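Local coordinates for selenium-binding protein (Sulfolobus tokodaii, PDB 2ECE) that is of unknown function but folds as a beta-propeller of the selenium-binding protein family and may bind selenium, at residues E65-N70 / R107-D112; N70-H75 / P101-S106; S138-V143 / I150-L155. All blocks are in the same frame, centred on the assembly; numbering follows the deposited sequence.

Contact 1 of 3, residues E65-N70 / R107-D112; sequences ELPYIN and RIYIID
R107 NH1 is gripped by two partners: a salt bridge to D71 OD1 and a water 3.2 Å away that accepts a hydrogen bond from NH1. The same water donates to the carbonyl of I69, at 2.6 Å from I69 O, so the arginine is also tied to the 65-70 backbone through solvent. R107 NE forms a separate salt bridge with E127, so two carboxylates serve the guanidinium and would probably stabilise its charge. In this setting the flat group lies on one face of the Y68 ring in a cation-pi stack, with R107 CZ 3.6 Å from the ring centroid and the planes only 12° apart. The side chain reaches there with CG anti to the backbone N (chi1 174°) and a bend at chi3 (-62°). Its NE comes closest to the ring, 3.2 Å from Y68 CD1.

The Y109 ring is sandwiched. One methyl of L66 sits almost exactly over the ring centre, its CD2 3.7 Å from the centroid in a CH-pi contact, while R107 CG lies beyond the opposite face, toward the rim. P67 meets the ring tip to tip, its CD 3.5 Å from Y109 CE2. At the far end the Y109 hydroxyl lies in the plane of the Y68 ring, at its edge, and is hydrogen-bonded to D71. An alanine here would take away the ring and the hydroxyl bonded to D71, and would probably leave L66 and P67 poorly packed and the D71 carboxylate less firmly held.

The arrangement seats the connection leaving strand 60-65, the outer strand of one propeller blade, against strand 108-112 of the next, a blade-to-blade junction of the beta-propeller fold.

Contact 2 of 3, residues N70-H75 / P101-S106; sequences NDELHH and PGLRSS
In this beta-propeller, the connection that runs into the inner strand 77-78 of a blade is clamped by the turn between strands 97-101 and 108-112 of the same blade. The tight part is largely backbone to backbone. D71 O accepts two amides: R104 N at 2.9 Å, in the carbonyl plane, and S105 N at a longer 3.3 Å, above that plane. One residue on, L103 N bonds to E72 O at 2.9 Å. G102 lies so close to D71 O and S105 OG that a beta carbon there would clash with both. L103 adds apolar cover, its CD2 3.5 Å from the centroid of the H74 ring, over one face, while H445 stacks on H74. R104 runs extended across E72, its NE forming a salt bridge to E72 OE1; S403 bonds to the same carboxylate oxygen and to the arginine.

Packing is looser at the two ends. Near P101 the chains are spanned by a water bonded to H74 N, H75 O and P101 O, each at 2.8 Å. Toward the other end N70 is exposed and makes little contact. Next to it the grip is tight again: D71 carries its carboxylate to Y109 and R107, and also takes a bond from the serine of the turn, S105 OG donating to D71 OD1 at 2.7 Å, on the anti lone pair.

Contact 3 of 3, residues S138-V143 / I150-L155; sequences SRLHTV and IYISAL
Backbone hydrogen bonds set the frame of this antiparallel hairpin, whose strands 140-143 and 150-154 run at 146° to one another. H141 N donates to S153 O at 2.8 Å, nearly straight at 173°, although it approaches from above the carbonyl plane. S153 N returns a bond to T142 O at 2.8 Å, this one in the plane. L155 N closes the far end on R139 O. L140 with A154 and V143 with I152 are non-hydrogen-bonded pairs, but the register slips by one residue between them: H141 and T142 together face S153 in a beta bulge.

At the bulge a side chain takes up the second amide. S153 OG, in the crowded position between its own backbone N and carbonyl carbon (chi1 65°), accepts T142 N at 2.9 Å and also bonds to the carbonyl of Y191. The serine thus holds the extra residue of the bulge and links it to the neighbouring segment. Elsewhere, R139 NH1 donates in the guanidinium plane to S138 OG at 3.0 Å, while its NE forms a salt bridge with E214; S138 OG itself is bonded to the carbonyl of N157.

Apolar contacts fill the face bearing L140, V143, I152 and A154. I152 CG2 lies 3.8 Å from L140 CG, where the two side chains cross obliquely, whereas I152 CG1 runs beside V143 CG2. A154 CB completes the row against L140 CD1, at 3.9 Å.

The hairpin forms the two inner strands of a four-stranded propeller blade, continued outward by strand 165-169. L140 and V143 face strand 97-101 of the preceding blade, and on the other side T142 and S153 rest on F193 of strand 193-196 in the following one.

How the contacts relate
Leaving strand 60-65, the chain enters contact 1, whose partner 107-112 returns after 36 intervening residues. Contact 2 is nested inside that loop and shares N70 with it: 70-75 meets 101-106, the turn that leads directly into 107-112, and L66 packs on L73 between the two. Contact 3 follows in series, a local hairpin closed over six residues in the next blade. S106 OG is probably hydrogen-bonded to R139 N, joining contacts 2 and 3, and I108 packs on L140 and I152 between contacts 1 and 3. Three successive blades are thereby tied together, and the disulfide C81-C145 further links the second to the third.

Contact 1 of 3, residues E65-N70 / R107-D112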
ATOM      1  N   GLU A  65      12.507  -5.304 -16.376  1.00 25.78           N
ATOM      2  CA  GLU A  65      12.156  -6.712 -16.316  1.00 28.49           C
ATOM      3  C   GLU A  65      13.064  -7.469 -15.339  1.00 27.83           C
ATOM      4  O   GLU A  65      14.291  -7.352 -15.389  1.00 27.78           O
ATOM      5  CB  GLU A  65      12.196  -7.296 -17.736  1.00 31.91           C
ATOM      6  CG  GLU A  65      10.994  -6.820 -18.560  1.00 37.61           C
ATOM      7  CD  GLU A  65      11.122  -7.042 -20.063  1.00 41.11           C
ATOM      8  OE1 GLU A  65      12.099  -7.681 -20.511  1.00 43.41           O
ATOM      9  OE2 GLU A  65      10.223  -6.570 -20.797  1.00 42.60           O
ATOM     10  N   LEU A  66      12.444  -8.223 -14.433  1.00 25.58           N
ATOM     11  CA  LEU A  66      13.177  -8.978 -13.415  1.00 25.44           C
ATOM     12  C   LEU A  66      13.769 -10.288 -13.934  1.00 25.25           C
ATOM     13  O   LEU A  66      13.244 -10.884 -14.866  1.00 24.22           O
ATOM     14  CB  LEU A  66      12.261  -9.246 -12.218  1.00 23.44           C
ATOM     15  CG  LEU A  66      11.689  -7.951 -11.623  1.00 23.47           C
ATOM     16  CD1 LEU A  66      10.759  -8.273 -10.471  1.00 20.53           C
ATOM     17  CD2 LEU A  66      12.839  -7.052 -11.161  1.00 22.57           C
ATOM     18  N   PRO A  67      14.874 -10.752 -13.322  1.00 25.40           N
ATOM     19  CA  PRO A  67      15.555 -11.993 -13.716  1.00 26.77           C
ATOM     20  C   PRO A  67      14.886 -13.302 -13.314  1.00 27.59           C
ATOM     21  O   PRO A  67      15.301 -14.364 -13.770  1.00 29.50           O
ATOM     22  CB  PRO A  67      16.933 -11.841 -13.082  1.00 26.30           C
ATOM     23  CG  PRO A  67      16.616 -11.101 -11.817  1.00 26.62           C
ATOM     24  CD  PRO A  67      15.664 -10.028 -12.310  1.00 24.29           C
ATOM     25  N   TYR A  68      13.873 -13.244 -12.456  1.00 26.47           N
ATOM     26  CA  TYR A  68      13.179 -14.464 -12.049  1.00 27.45           C
ATOM     27  C   TYR A  68      11.680 -14.331 -12.258  1.00 27.55           C
ATOM     28  O   TYR A  68      11.156 -13.228 -12.413  1.00 26.10           O
ATOM     29  CB  TYR A  68      13.437 -14.804 -10.574  1.00 27.48           C
ATOM     30  CG  TYR A  68      14.889 -14.960 -10.195  1.00 28.72           C
ATOM     31  CD1 TYR A  68      15.622 -13.876  -9.719  1.00 27.86           C
ATOM     32  CD2 TYR A  68      15.534 -16.193 -10.315  1.00 29.08           C
ATOM     33  CE1 TYR A  68      16.961 -14.012  -9.365  1.00 28.11           C
ATOM     34  CE2 TYR A  68      16.875 -16.341  -9.965  1.00 29.58           C
ATOM     35  CZ  TYR A  68      17.581 -15.248  -9.490  1.00 29.12           C
ATOM     36  OH  TYR A  68      18.901 -15.385  -9.134  1.00 27.40           O
ATOM     37  N   ILE A  69      10.994 -15.466 -12.235  1.00 26.87           N
ATOM     38  CA  ILE A  69       9.554 -15.503 -12.422  1.00 28.23           C
ATOM     39  C   ILE A  69       8.844 -15.748 -11.088  1.00 27.79           C
ATOM     40  O   ILE A  69       9.433 -16.288 -10.156  1.00 29.35           O
ATOM     41  CB  ILE A  69       9.185 -16.609 -13.447  1.00 30.30           C
ATOM     42  CG1 ILE A  69       9.676 -16.190 -14.836  1.00 29.48           C
ATOM     43  CG2 ILE A  69       7.692 -16.849 -13.463  1.00 30.86           C
ATOM     44  CD1 ILE A  69       9.676 -17.306 -15.857  1.00 33.09           C
ATOM     45  N   ASN A  70       7.588 -15.319 -11.006  1.00 27.17           N
ATOM     46  CA  ASN A  70       6.748 -15.471  -9.816  1.00 27.69           C
ATOM     47  C   ASN A  70       7.207 -14.805  -8.511  1.00 25.64           C
ATOM     48  O   ASN A  70       7.003 -15.357  -7.433  1.00 25.54           O
ATOM     49  CB  ASN A  70       6.466 -16.954  -9.545  1.00 31.77           C
ATOM     50  CG  ASN A  70       5.615 -17.589 -10.628  1.00 34.73           C
ATOM     51  OD1 ASN A  70       4.657 -16.985 -11.121  1.00 38.30           O
ATOM     52  ND2 ASN A  70       5.953 -18.816 -10.998  1.00 38.45           N
ATOM     53  N   ARG A 107      12.481 -12.314  -2.287  1.00 18.01           N
ATOM     54  CA  ARG A 107      13.675 -11.750  -2.905  1.00 18.61           C
ATOM     55  C   ARG A 107      13.584 -10.227  -2.820  1.00 19.44           C
ATOM     56  O   ARG A 107      12.484  -9.676  -2.749  1.00 20.11           O
ATOM     57  CB  ARG A 107      13.752 -12.200  -4.371  1.00 19.44           C
ATOM     58  CG  ARG A 107      14.880 -11.578  -5.188  1.00 18.38           C
ATOM     59  CD  ARG A 107      14.998 -12.235  -6.572  1.00 20.81           C
ATOM     60  NE  ARG A 107      15.328 -13.662  -6.492  1.00 22.26           N
ATOM     61  CZ  ARG A 107      14.478 -14.654  -6.742  1.00 23.46           C
ATOM     62  NH1 ARG A 107      13.225 -14.394  -7.093  1.00 24.21           N
ATOM     63  NH2 ARG A 107      14.887 -15.915  -6.658  1.00 25.48           N
ATOM     64  N   ILE A 108      14.726  -9.546  -2.795  1.00 20.04           N
ATOM     65  CA  ILE A 108      14.725  -8.080  -2.754  1.00 19.56           C
ATOM     66  C   ILE A 108      15.607  -7.531  -3.867  1.00 21.02           C
ATOM     67  O   ILE A 108      16.786  -7.893  -3.980  1.00 21.61           O
ATOM     68  CB  ILE A 108      15.268  -7.512  -1.426  1.00 19.71           C
ATOM     69  CG1 ILE A 108      14.449  -8.028  -0.243  1.00 19.13           C
ATOM     70  CG2 ILE A 108      15.194  -5.969  -1.449  1.00 20.04           C
ATOM     71  CD1 ILE A 108      15.019  -7.614   1.106  1.00 19.75           C
ATOM     72  N   TYR A 109      15.035  -6.673  -4.704  1.00 18.93           N
ATOM     73  CA  TYR A 109      15.808  -6.056  -5.770  1.00 19.53           C
ATOM     74  C   TYR A 109      16.129  -4.628  -5.343  1.00 20.42           C
ATOM     75  O   TYR A 109      15.307  -3.961  -4.700  1.00 21.80           O
ATOM     76  CB  TYR A 109      15.008  -6.013  -7.075  1.00 19.74           C
ATOM     77  CG  TYR A 109      14.587  -7.366  -7.598  1.00 20.33           C
ATOM     78  CD1 TYR A 109      13.325  -7.885  -7.316  1.00 18.66           C
ATOM     79  CD2 TYR A 109      15.444  -8.115  -8.402  1.00 21.22           C
ATOM     80  CE1 TYR A 109      12.923  -9.113  -7.827  1.00 18.75           C
ATOM     81  CE2 TYR A 109      15.054  -9.346  -8.916  1.00 20.49           C
ATOM     82  CZ  TYR A 109      13.793  -9.841  -8.629  1.00 20.41           C
ATOM     83  OH  TYR A 109      13.403 -11.055  -9.154  1.00 19.16           O
ATOM     84  N   ILE A 110      17.326  -4.170  -5.689  1.00 20.33           N
ATOM     85  CA  ILE A 110      17.752  -2.808  -5.395  1.00 19.81           C
ATOM     86  C   ILE A 110      17.882  -2.215  -6.793  1.00 22.10           C
ATOM     87  O   ILE A 110      18.771  -2.607  -7.559  1.00 22.01           O
ATOM     88  CB  ILE A 110      19.126  -2.772  -4.692  1.00 20.52           C
ATOM     89  CG1 ILE A 110      19.123  -3.702  -3.472  1.00 20.50           C
ATOM     90  CG2 ILE A 110      19.445  -1.346  -4.260  1.00 20.45           C
ATOM     91  CD1 ILE A 110      18.084  -3.352  -2.421  1.00 20.58           C
ATOM     92  N   ILE A 111      16.988  -1.289  -7.127  1.00 21.39           N
ATOM     93  CA  ILE A 111      16.966  -0.683  -8.453  1.00 21.10           C
ATOM     94  C   ILE A 111      17.365   0.791  -8.438  1.00 21.48           C
ATOM     95  O   ILE A 111      16.688   1.632  -7.846  1.00 20.55           O
ATOM     96  CB  ILE A 111      15.564  -0.871  -9.086  1.00 20.49           C
ATOM     97  CG1 ILE A 111      15.227  -2.364  -9.114  1.00 19.64           C
ATOM     98  CG2 ILE A 111      15.530  -0.299 -10.502  1.00 22.89           C
ATOM     99  CD1 ILE A 111      13.821  -2.686  -9.567  1.00 19.18           C
ATOM    100  N   ASP A 112      18.476   1.088  -9.108  1.00 20.54           N
ATOM    101  CA  ASP A 112      19.038   2.434  -9.185  1.00 22.37           C
ATOM    102  C   ASP A 112      18.295   3.307 -10.200  1.00 22.12           C
ATOM    103  O   ASP A 112      18.143   2.924 -11.358  1.00 24.42           O
ATOM    104  CB  ASP A 112      20.515   2.328  -9.581  1.00 22.80           C
ATOM    105  CG  ASP A 112      21.297   3.604  -9.309  1.00 25.37           C
ATOM    106  OD1 ASP A 112      20.678   4.643  -8.994  1.00 25.43           O
ATOM    107  OD2 ASP A 112      22.542   3.565  -9.416  1.00 24.01           O
TER
HETATM  108  O   HOH W   1      11.003 -16.426  -8.050  1.00 32.61           O

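Contact 2 of 3, residues N70-H75 / P101-S106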
ATOM      1  N   ASN A  70       7.588 -15.319 -11.006  1.00 27.17           N
ATOM      2  CA  ASN A  70       6.748 -15.471  -9.816  1.00 27.69           C
ATOM      3  C   ASN A  70       7.207 -14.805  -8.511  1.00 25.64           C
ATOM      4  O   ASN A  70       7.003 -15.357  -7.433  1.00 25.54           O
ATOM      5  CB  ASN A  70       6.466 -16.954  -9.545  1.00 31.77           C
ATOM      6  CG  ASN A  70       5.615 -17.589 -10.628  1.00 34.73           C
ATOM      7  OD1 ASN A  70       4.657 -16.985 -11.121  1.00 38.30           O
ATOM      8  ND2 ASN A  70       5.953 -18.816 -10.998  1.00 38.45           N
ATOM      9  N   ASP A  71       7.810 -13.621  -8.599  1.00 22.97           N
ATOM     10  CA  ASP A  71       8.240 -12.896  -7.398  1.00 21.89           C
ATOM     11  C   ASP A  71       6.996 -12.406  -6.659  1.00 20.92           C
ATOM     12  O   ASP A  71       6.962 -12.379  -5.430  1.00 21.36           O
ATOM     13  CB  ASP A  71       9.072 -11.652  -7.765  1.00 21.93           C
ATOM     14  CG  ASP A  71      10.542 -11.964  -8.037  1.00 21.40           C
ATOM     15  OD1 ASP A  71      11.234 -12.498  -7.141  1.00 20.54           O
ATOM     16  OD2 ASP A  71      11.015 -11.652  -9.148  1.00 18.97           O
ATOM     17  N   GLU A  72       5.987 -12.050  -7.454  1.00 21.45           N
ATOM     18  CA  GLU A  72       4.712 -11.468  -7.031  1.00 20.80           C
ATOM     19  C   GLU A  72       5.043 -10.095  -6.469  1.00 20.88           C
ATOM     20  O   GLU A  72       5.106  -9.898  -5.254  1.00 20.00           O
ATOM     21  CB  GLU A  72       3.963 -12.311  -5.984  1.00 22.26           C
ATOM     22  CG  GLU A  72       2.678 -11.631  -5.398  1.00 23.02           C
ATOM     23  CD  GLU A  72       1.340 -12.219  -5.894  1.00 24.48           C
ATOM     24  OE1 GLU A  72       1.224 -13.458  -6.015  1.00 23.95           O
ATOM     25  OE2 GLU A  72       0.388 -11.441  -6.139  1.00 24.08           O
ATOM     26  N   LEU A  73       5.303  -9.151  -7.372  1.00 20.33           N
ATOM     27  CA  LEU A  73       5.593  -7.782  -6.957  1.00 19.34           C
ATOM     28  C   LEU A  73       4.312  -7.264  -6.349  1.00 18.71           C
ATOM     29  O   LEU A  73       3.215  -7.738  -6.695  1.00 16.97           O
ATOM     30  CB  LEU A  73       6.000  -6.902  -8.143  1.00 18.80           C
ATOM     31  CG  LEU A  73       7.381  -7.172  -8.754  1.00 21.19           C
ATOM     32  CD1 LEU A  73       7.852  -5.948  -9.522  1.00 19.40           C
ATOM     33  CD2 LEU A  73       8.383  -7.491  -7.654  1.00 20.66           C
ATOM     34  N   HIS A  74       4.449  -6.398  -5.353  1.00 18.64           N
ATOM     35  CA  HIS A  74       3.258  -5.854  -4.707  1.00 18.62           C
ATOM     36  C   HIS A  74       3.498  -4.399  -4.248  1.00 17.28           C
ATOM     37  O   HIS A  74       3.272  -3.443  -4.984  1.00 16.70           O
ATOM     38  CB  HIS A  74       3.044  -6.769  -3.529  1.00 16.84           C
ATOM     39  CG  HIS A  74       1.722  -6.652  -2.846  1.00 17.85           C
ATOM     40  ND1 HIS A  74       0.624  -7.388  -3.235  1.00 16.34           N
ATOM     41  CD2 HIS A  74       1.358  -6.002  -1.717  1.00 16.92           C
ATOM     42  CE1 HIS A  74      -0.359  -7.199  -2.372  1.00 16.68           C
ATOM     43  NE2 HIS A  74       0.060  -6.360  -1.441  1.00 18.62           N
ATOM     44  N   HIS A  75       4.229  -4.293  -3.150  1.00 16.69           N
ATOM     45  CA  HIS A  75       4.532  -2.996  -2.543  1.00 17.39           C
ATOM     46  C   HIS A  75       6.039  -2.796  -2.652  1.00 18.08           C
ATOM     47  O   HIS A  75       6.792  -3.770  -2.695  1.00 17.19           O
ATOM     48  CB  HIS A  75       4.131  -2.958  -1.045  1.00 16.65           C
ATOM     49  CG  HIS A  75       2.688  -2.622  -0.794  1.00 22.82           C
ATOM     50  ND1 HIS A  75       1.708  -2.757  -1.754  1.00 22.51           N
ATOM     51  CD2 HIS A  75       2.058  -2.179   0.324  1.00 21.71           C
ATOM     52  CE1 HIS A  75       0.539  -2.410  -1.242  1.00 22.42           C
ATOM     53  NE2 HIS A  75       0.724  -2.054   0.017  1.00 22.54           N
ATOM     54  N   PRO A 101      10.610  -5.783  -3.156  1.00 16.52           N
ATOM     55  CA  PRO A 101      10.575  -7.160  -2.668  1.00 15.95           C
ATOM     56  C   PRO A 101       9.538  -8.044  -3.354  1.00 16.55           C
ATOM     57  O   PRO A 101       8.569  -7.554  -3.941  1.00 15.41           O
ATOM     58  CB  PRO A 101      10.261  -6.973  -1.190  1.00 15.29           C
ATOM     59  CG  PRO A 101       9.216  -5.880  -1.259  1.00 16.57           C
ATOM     60  CD  PRO A 101       9.820  -4.900  -2.274  1.00 16.15           C
ATOM     61  N   GLY A 102       9.747  -9.355  -3.273  1.00 16.30           N
ATOM     62  CA  GLY A 102       8.793 -10.283  -3.852  1.00 15.52           C
ATOM     63  C   GLY A 102       7.888 -10.755  -2.728  1.00 16.98           C
ATOM     64  O   GLY A 102       8.367 -11.349  -1.751  1.00 16.27           O
ATOM     65  N   LEU A 103       6.588 -10.488  -2.840  1.00 15.97           N
ATOM     66  CA  LEU A 103       5.653 -10.907  -1.799  1.00 17.79           C
ATOM     67  C   LEU A 103       5.560 -12.441  -1.725  1.00 19.46           C
ATOM     68  O   LEU A 103       5.188 -12.991  -0.690  1.00 20.33           O
ATOM     69  CB  LEU A 103       4.267 -10.295  -2.044  1.00 16.32           C
ATOM     70  CG  LEU A 103       3.152 -10.618  -1.041  1.00 16.56           C
ATOM     71  CD1 LEU A 103       3.566 -10.256   0.379  1.00 15.70           C
ATOM     72  CD2 LEU A 103       1.900  -9.847  -1.441  1.00 16.53           C
ATOM     73  N   ARG A 104       5.898 -13.118  -2.822  1.00 20.51           N
ATOM     74  CA  ARG A 104       5.890 -14.580  -2.863  1.00 21.04           C
ATOM     75  C   ARG A 104       7.297 -15.153  -2.678  1.00 22.14           C
ATOM     76  O   ARG A 104       7.499 -16.079  -1.888  1.00 24.41           O
ATOM     77  CB  ARG A 104       5.312 -15.094  -4.195  1.00 22.71           C
ATOM     78  CG  ARG A 104       3.807 -15.375  -4.183  1.00 22.43           C
ATOM     79  CD  ARG A 104       3.314 -16.002  -5.492  1.00 22.91           C
ATOM     80  NE  ARG A 104       1.854 -16.107  -5.523  1.00 22.51           N
ATOM     81  CZ  ARG A 104       1.155 -17.112  -5.000  1.00 24.64           C
ATOM     82  NH1 ARG A 104       1.779 -18.126  -4.410  1.00 25.62           N
ATOM     83  NH2 ARG A 104      -0.171 -17.081  -5.020  1.00 22.19           N
ATOM     84  N   SER A 105       8.270 -14.582  -3.385  1.00 21.16           N
ATOM     85  CA  SER A 105       9.652 -15.062  -3.341  1.00 21.28           C
ATOM     86  C   SER A 105      10.531 -14.664  -2.159  1.00 21.04           C
ATOM     87  O   SER A 105      11.463 -15.393  -1.817  1.00 20.31           O
ATOM     88  CB  SER A 105      10.382 -14.639  -4.615  1.00 21.69           C
ATOM     89  OG  SER A 105      10.575 -13.233  -4.612  1.00 23.24           O
ATOM     90  N   SER A 106      10.257 -13.511  -1.556  1.00 19.68           N
ATOM     91  CA  SER A 106      11.058 -13.008  -0.444  1.00 18.61           C
ATOM     92  C   SER A 106      12.369 -12.418  -0.970  1.00 18.11           C
ATOM     93  O   SER A 106      13.261 -12.070  -0.202  1.00 17.42           O
ATOM     94  CB  SER A 106      11.370 -14.119   0.562  1.00 19.60           C
ATOM     95  OG  SER A 106      10.190 -14.602   1.173  1.00 18.43           O
TER
HETATM   96  O   HOH W   2       7.008  -5.460  -4.883  1.00 17.11           O

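Contact 3 of 3, residues S138-V143 / I150-L155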
ATOM      1  N   SER A 138       9.649 -14.478   5.740  1.00 21.42           N
ATOM      2  CA  SER A 138       9.414 -14.724   4.318  1.00 19.74           C
ATOM      3  C   SER A 138       8.142 -13.998   3.876  1.00 18.84           C
ATOM      4  O   SER A 138       7.307 -13.639   4.716  1.00 19.03           O
ATOM      5  CB  SER A 138       9.300 -16.231   4.034  1.00 20.10           C
ATOM      6  OG  SER A 138       8.111 -16.785   4.571  1.00 23.52           O
ATOM      7  N   ARG A 139       8.006 -13.797   2.563  1.00 18.76           N
ATOM      8  CA  ARG A 139       6.859 -13.110   1.957  1.00 18.73           C
ATOM      9  C   ARG A 139       6.863 -11.643   2.384  1.00 19.16           C
ATOM     10  O   ARG A 139       6.102 -11.226   3.264  1.00 18.53           O
ATOM     11  CB  ARG A 139       5.541 -13.785   2.354  1.00 18.25           C
ATOM     12  CG  ARG A 139       5.230 -15.084   1.590  1.00 18.95           C
ATOM     13  CD  ARG A 139       6.048 -16.283   2.082  1.00 19.68           C
ATOM     14  NE  ARG A 139       5.555 -17.534   1.501  1.00 20.62           N
ATOM     15  CZ  ARG A 139       5.850 -18.755   1.955  1.00 21.93           C
ATOM     16  NH1 ARG A 139       6.643 -18.919   3.006  1.00 18.68           N
ATOM     17  NH2 ARG A 139       5.335 -19.819   1.358  1.00 23.81           N
ATOM     18  N   LEU A 140       7.728 -10.870   1.734  1.00 18.83           N
ATOM     19  CA  LEU A 140       7.923  -9.455   2.039  1.00 20.01           C
ATOM     20  C   LEU A 140       6.873  -8.545   1.426  1.00 19.54           C
ATOM     21  O   LEU A 140       6.560  -8.633   0.231  1.00 18.73           O
ATOM     22  CB  LEU A 140       9.323  -9.035   1.600  1.00 19.11           C
ATOM     23  CG  LEU A 140      10.442  -9.355   2.600  1.00 20.81           C
ATOM     24  CD1 LEU A 140      10.339 -10.788   3.107  1.00 23.24           C
ATOM     25  CD2 LEU A 140      11.782  -9.102   1.924  1.00 19.71           C
ATOM     26  N   HIS A 141       6.345  -7.653   2.261  1.00 18.01           N
ATOM     27  CA  HIS A 141       5.276  -6.750   1.857  1.00 16.56           C
ATOM     28  C   HIS A 141       5.643  -5.257   1.790  1.00 15.10           C
ATOM     29  O   HIS A 141       6.112  -4.767   0.764  1.00 15.30           O
ATOM     30  CB  HIS A 141       4.092  -6.958   2.815  1.00 15.81           C
ATOM     31  CG  HIS A 141       2.839  -6.250   2.405  1.00 16.25           C
ATOM     32  ND1 HIS A 141       1.940  -6.784   1.504  1.00 20.13           N
ATOM     33  CD2 HIS A 141       2.334  -5.050   2.774  1.00 15.12           C
ATOM     34  CE1 HIS A 141       0.935  -5.942   1.336  1.00 14.88           C
ATOM     35  NE2 HIS A 141       1.150  -4.881   2.095  1.00 17.87           N
ATOM     36  N   THR A 142       5.443  -4.551   2.896  1.00 14.18           N
ATOM     37  CA  THR A 142       5.695  -3.110   2.959  1.00 14.84           C
ATOM     38  C   THR A 142       7.155  -2.684   3.129  1.00 15.57           C
ATOM     39  O   THR A 142       7.898  -3.288   3.900  1.00 15.14           O
ATOM     40  CB  THR A 142       4.889  -2.471   4.114  1.00 14.46           C
ATOM     41  OG1 THR A 142       3.496  -2.782   3.952  1.00 14.83           O
ATOM     42  CG2 THR A 142       5.084  -0.927   4.135  1.00 13.39           C
ATOM     43  N   VAL A 143       7.548  -1.635   2.406  1.00 15.53           N
ATOM     44  CA  VAL A 143       8.893  -1.078   2.510  1.00 17.53           C
ATOM     45  C   VAL A 143       8.789   0.387   2.919  1.00 17.71           C
ATOM     46  O   VAL A 143       8.047   1.151   2.298  1.00 17.13           O
ATOM     47  CB  VAL A 143       9.654  -1.109   1.169  1.00 18.16           C
ATOM     48  CG1 VAL A 143      11.035  -0.470   1.350  1.00 19.99           C
ATOM     49  CG2 VAL A 143       9.784  -2.530   0.676  1.00 18.05           C
ATOM     50  N   ILE A 150      16.360   0.740   6.453  1.00 20.62           N
ATOM     51  CA  ILE A 150      15.237   0.473   5.567  1.00 20.81           C
ATOM     52  C   ILE A 150      14.452  -0.641   6.248  1.00 19.84           C
ATOM     53  O   ILE A 150      15.023  -1.666   6.616  1.00 22.24           O
ATOM     54  CB  ILE A 150      15.719   0.007   4.176  1.00 20.42           C
ATOM     55  CG1 ILE A 150      16.545   1.112   3.514  1.00 20.96           C
ATOM     56  CG2 ILE A 150      14.524  -0.347   3.303  1.00 19.72           C
ATOM     57  CD1 ILE A 150      17.315   0.628   2.304  1.00 21.09           C
ATOM     58  N   TYR A 151      13.153  -0.436   6.426  1.00 18.81           N
ATOM     59  CA  TYR A 151      12.304  -1.412   7.098  1.00 18.57           C
ATOM     60  C   TYR A 151      11.352  -2.092   6.124  1.00 17.95           C
ATOM     61  O   TYR A 151      10.744  -1.433   5.281  1.00 15.24           O
ATOM     62  CB  TYR A 151      11.479  -0.728   8.198  1.00 18.90           C
ATOM     63  CG  TYR A 151      12.280  -0.134   9.336  1.00 20.55           C
ATOM     64  CD1 TYR A 151      13.208   0.888   9.115  1.00 20.85           C
ATOM     65  CD2 TYR A 151      12.081  -0.573  10.646  1.00 20.82           C
ATOM     66  CE1 TYR A 151      13.915   1.459  10.177  1.00 22.99           C
ATOM     67  CE2 TYR A 151      12.778  -0.014  11.711  1.00 23.04           C
ATOM     68  CZ  TYR A 151      13.692   1.002  11.473  1.00 25.07           C
ATOM     69  OH  TYR A 151      14.376   1.562  12.532  1.00 27.70           O
ATOM     70  N   ILE A 152      11.205  -3.408   6.264  1.00 16.64           N
ATOM     71  CA  ILE A 152      10.335  -4.180   5.386  1.00 16.95           C
ATOM     72  C   ILE A 152       9.525  -5.178   6.192  1.00 17.26           C
ATOM     73  O   ILE A 152      10.082  -5.946   6.967  1.00 18.12           O
ATOM     74  CB  ILE A 152      11.158  -4.966   4.334  1.00 16.98           C
ATOM     75  CG1 ILE A 152      12.095  -4.009   3.585  1.00 17.08           C
ATOM     76  CG2 ILE A 152      10.219  -5.668   3.362  1.00 14.93           C
ATOM     77  CD1 ILE A 152      13.032  -4.694   2.617  1.00 17.32           C
ATOM     78  N   SER A 153       8.209  -5.177   6.009  1.00 18.06           N
ATOM     79  CA  SER A 153       7.369  -6.115   6.739  1.00 17.80           C
ATOM     80  C   SER A 153       7.305  -7.452   6.000  1.00 18.89           C
ATOM     81  O   SER A 153       7.536  -7.518   4.791  1.00 17.96           O
ATOM     82  CB  SER A 153       5.961  -5.544   6.915  1.00 17.60           C
ATOM     83  OG  SER A 153       5.313  -5.399   5.666  1.00 14.12           O
ATOM     84  N   ALA A 154       7.002  -8.517   6.737  1.00 18.03           N
ATOM     85  CA  ALA A 154       6.910  -9.855   6.160  1.00 18.20           C
ATOM     86  C   ALA A 154       5.717 -10.591   6.769  1.00 17.64           C
ATOM     87  O   ALA A 154       5.459 -10.490   7.966  1.00 17.81           O
ATOM     88  CB  ALA A 154       8.214 -10.629   6.413  1.00 17.79           C
ATOM     89  N   LEU A 155       4.992 -11.332   5.935  1.00 18.51           N
ATOM     90  CA  LEU A 155       3.805 -12.060   6.369  1.00 20.08           C
ATOM     91  C   LEU A 155       4.022 -13.243   7.317  1.00 22.20           C
ATOM     92  O   LEU A 155       3.144 -13.560   8.119  1.00 21.68           O
ATOM     93  CB  LEU A 155       3.026 -12.542   5.144  1.00 20.36           C
ATOM     94  CG  LEU A 155       1.873 -11.708   4.565  1.00 22.64           C
ATOM     95  CD1 LEU A 155       2.083 -10.226   4.790  1.00 20.69           C
ATOM     96  CD2 LEU A 155       1.716 -12.046   3.099  1.00 19.29           C
TER